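Local coordinates for protein esterase (Sinorhizobium meliloti 1021, PDB 4TX1) that probably hydrolyses ester bonds, acting as a carbohydrate acetylesterase of the SGNH-hydrolase family, at residues Asp21-Gly26 / Gly200-Ala205. Residues are numbered along the deposited sequence; the frame is centred on the assembly and turned at random.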
ATOM      1  N   ASP A  21      20.395 -10.081  -3.598  1.00 10.72           N
ATOM      2  CA  ASP A  21      19.426 -10.771  -4.435  1.00 12.08           C
ATOM      3  C   ASP A  21      19.788 -12.260  -4.500  1.00 11.00           C
ATOM      4  O   ASP A  21      20.336 -12.794  -3.534  1.00 11.71           O
ATOM      5  CB  ASP A  21      19.251 -10.072  -5.759  1.00 11.47           C
ATOM      6  CG  ASP A  21      20.556 -10.013  -6.582  1.00 14.13           C
ATOM      7  OD1 ASP A  21      21.431 -10.835  -6.274  1.00 14.23           O
ATOM      8  OD2 ASP A  21      20.686  -9.091  -7.412  1.00 16.89           O
ATOM      9  N   SER A  22      19.439 -12.916  -5.588  1.00 11.98           N
ATOM     10  CA  SER A  22      19.601 -14.388  -5.683  1.00 11.90           C
ATOM     11  C   SER A  22      21.116 -14.705  -5.704  1.00 11.80           C
ATOM     12  O   SER A  22      21.470 -15.824  -5.283  1.00 11.10           O
ATOM     13  CB  SER A  22      18.968 -14.954  -6.918  1.00 13.82           C
ATOM     14  OG  SER A  22      19.670 -14.499  -8.079  1.00 18.79           O
ATOM     15  N   LEU A  23      21.951 -13.761  -6.058  1.00 12.72           N
ATOM     16  CA  LEU A  23      23.387 -13.998  -5.957  1.00 13.72           C
ATOM     17  C   LEU A  23      23.849 -14.137  -4.515  1.00 13.85           C
ATOM     18  O   LEU A  23      24.806 -14.787  -4.286  1.00 14.42           O
ATOM     19  CB  LEU A  23      24.184 -12.886  -6.615  1.00 20.00           C
ATOM     20  CG  LEU A  23      24.318 -12.973  -8.096  1.00 20.00           C
ATOM     21  CD1 LEU A  23      23.088 -13.307  -8.825  1.00 20.00           C
ATOM     22  CD2 LEU A  23      24.963 -11.764  -8.695  1.00 20.00           C
ATOM     23  N   THR A  24      23.176 -13.478  -3.571  1.00 12.06           N
ATOM     24  CA  THR A  24      23.447 -13.551  -2.177  1.00 12.36           C
ATOM     25  C   THR A  24      22.691 -14.678  -1.508  1.00 13.15           C
ATOM     26  O   THR A  24      23.237 -15.319  -0.616  1.00 14.90           O
ATOM     27  CB  THR A  24      23.123 -12.182  -1.529  1.00 13.13           C
ATOM     28  OG1 THR A  24      23.945 -11.198  -2.151  1.00 13.22           O
ATOM     29  CG2 THR A  24      23.343 -12.124  -0.054  1.00 14.57           C
ATOM     30  N   TRP A  25      21.434 -14.927  -1.964  1.00 12.16           N
ATOM     31  CA  TRP A  25      20.688 -16.126  -1.550  1.00 12.83           C
ATOM     32  C   TRP A  25      21.540 -17.374  -1.847  1.00 13.29           C
ATOM     33  O   TRP A  25      21.601 -18.282  -1.046  1.00 12.81           O
ATOM     34  CB  TRP A  25      19.368 -16.212  -2.295  1.00 13.35           C
ATOM     35  CG  TRP A  25      18.449 -17.317  -1.887  1.00 12.17           C
ATOM     36  CD1 TRP A  25      17.744 -17.357  -0.757  1.00 12.56           C
ATOM     37  CD2 TRP A  25      18.117 -18.487  -2.614  1.00 12.90           C
ATOM     38  NE1 TRP A  25      16.960 -18.471  -0.709  1.00 13.14           N
ATOM     39  CE2 TRP A  25      17.181 -19.202  -1.843  1.00 12.90           C
ATOM     40  CE3 TRP A  25      18.504 -19.003  -3.853  1.00 13.96           C
ATOM     41  CZ2 TRP A  25      16.620 -20.395  -2.254  1.00 12.68           C
ATOM     42  CZ3 TRP A  25      17.911 -20.211  -4.296  1.00 13.41           C
ATOM     43  CH2 TRP A  25      16.995 -20.884  -3.486  1.00 14.04           C
ATOM     44  N   GLY A  26      22.137 -17.387  -3.030  1.00 13.83           N
ATOM     45  CA  GLY A  26      22.966 -18.547  -3.474  1.00 15.32           C
ATOM     46  C   GLY A  26      22.207 -19.432  -4.480  1.00 15.25           C
ATOM     47  O   GLY A  26      22.006 -20.605  -4.289  1.00 16.42           O
ATOM     48  N   GLY A 200      23.179 -16.628 -17.730  1.00 17.12           N
ATOM     49  CA  GLY A 200      23.684 -15.288 -17.960  1.00 16.94           C
ATOM     50  C   GLY A 200      23.805 -14.384 -16.741  1.00 14.11           C
ATOM     51  O   GLY A 200      24.436 -13.308 -16.809  1.00 17.16           O
ATOM     52  N   VAL A 201      23.181 -14.775 -15.627  1.00 14.97           N
ATOM     53  CA  VAL A 201      23.038 -13.865 -14.483  1.00 16.31           C
ATOM     54  C   VAL A 201      23.510 -14.420 -13.147  1.00 14.84           C
ATOM     55  O   VAL A 201      23.985 -13.666 -12.324  1.00 15.79           O
ATOM     56  CB  VAL A 201      21.546 -13.372 -14.434  1.00 16.77           C
ATOM     57  CG1 VAL A 201      20.598 -14.489 -14.060  1.00 18.64           C
ATOM     58  CG2 VAL A 201      21.372 -12.184 -13.421  1.00 20.14           C
ATOM     59  N   HIS A 202      23.386 -15.734 -12.929  1.00 14.38           N
ATOM     60  CA  HIS A 202      23.750 -16.341 -11.683  1.00 14.48           C
ATOM     61  C   HIS A 202      25.242 -16.663 -11.562  1.00 15.06           C
ATOM     62  O   HIS A 202      25.975 -16.589 -12.563  1.00 14.82           O
ATOM     63  CB  HIS A 202      22.896 -17.573 -11.485  1.00 16.13           C
ATOM     64  CG  HIS A 202      21.457 -17.206 -11.183  1.00 15.91           C
ATOM     65  ND1 HIS A 202      20.401 -17.547 -12.005  1.00 17.35           N
ATOM     66  CD2 HIS A 202      20.960 -16.422 -10.201  1.00 19.01           C
ATOM     67  CE1 HIS A 202      19.280 -17.016 -11.486  1.00 20.49           C
ATOM     68  NE2 HIS A 202      19.590 -16.341 -10.383  1.00 16.78           N
ATOM     69  N   LEU A 203      25.633 -17.000 -10.365  1.00 14.29           N
ATOM     70  CA  LEU A 203      27.031 -17.470 -10.058  1.00 15.35           C
ATOM     71  C   LEU A 203      27.001 -18.937  -9.677  1.00 16.88           C
ATOM     72  O   LEU A 203      26.231 -19.396  -8.812  1.00 16.30           O
ATOM     73  CB  LEU A 203      27.615 -16.656  -8.920  1.00 16.63           C
ATOM     74  CG  LEU A 203      27.655 -15.122  -9.041  1.00 16.82           C
ATOM     75  CD1 LEU A 203      28.176 -14.470  -7.767  1.00 17.70           C
ATOM     76  CD2 LEU A 203      28.429 -14.666 -10.288  1.00 18.78           C
ATOM     77  N   ASP A 204      27.935 -19.737 -10.215  1.00 16.67           N
ATOM     78  CA  ASP A 204      28.059 -21.069  -9.706  1.00 15.10           C
ATOM     79  C   ASP A 204      28.712 -21.049  -8.343  1.00 14.99           C
ATOM     80  O   ASP A 204      28.983 -19.979  -7.802  1.00 16.46           O
ATOM     81  CB  ASP A 204      28.783 -21.939 -10.791  1.00 16.42           C
ATOM     82  CG  ASP A 204      30.233 -21.586 -10.969  1.00 19.14           C
ATOM     83  OD1 ASP A 204      30.849 -20.923 -10.118  1.00 17.79           O
ATOM     84  OD2 ASP A 204      30.763 -22.137 -11.957  1.00 21.60           O
ATOM     85  N   ALA A 205      28.935 -22.234  -7.727  1.00 14.71           N
ATOM     86  CA  ALA A 205      29.385 -22.305  -6.321  1.00 15.48           C
ATOM     87  C   ALA A 205      30.738 -21.693  -6.110  1.00 17.02           C
ATOM     88  O   ALA A 205      31.007 -20.947  -5.145  1.00 16.80           O
ATOM     89  CB  ALA A 205      29.308 -23.728  -5.724  1.00 15.43           C
TER
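Ser-22 OG lies 3.0 Å from His-202 NE2, at the edge of the imidazole and near its plane, as in the serine-histidine pairing of SGNH hydrolases. The hydrogen bond from NE2 is weak, since its N-H...acceptor angle is only 121°, and OG is almost as near to His-202 CD2. With chi1 at 67°, OG stands between its own backbone N and carbonyl carbon, which brings it to the NE2-CD2 edge of the ring. Leu-23 packs beside this pair, its CD1 approaching His-202 CD2 obliquely at 4.0 Å. The same methyl reaches Val-201 O at 3.6 Å. Leu-23 CG meets Leu-203 CG at 4.1 Å, the two side chains crossing at about a right angle. An alanine in place of Leu-23 would probably open a gap beside Leu-203 and Val-201 O and remove the apolar contact at the CD2 side of the imidazole.

The next shell positions both partners. Asp-199 OD2 is hydrogen-bonded to His-202 ND1, completing a probable Ser-His-Asp triad, while Tyr-27 stacks on the ring and Val-201 CG1 lies over one face, 3.7 Å above the ring plane and offset toward its rim. Across the contact, Asp-21 OD1 caps the short helix by accepting from Leu-23 N (3.0 Å). That helix, 22-25, follows strand 14-20 of the parallel sheet, Leu-23 also touches Met-98 on neighbouring strand 94-98, and segment 200-205 runs on into helix 205-223, against which Leu-203 packs.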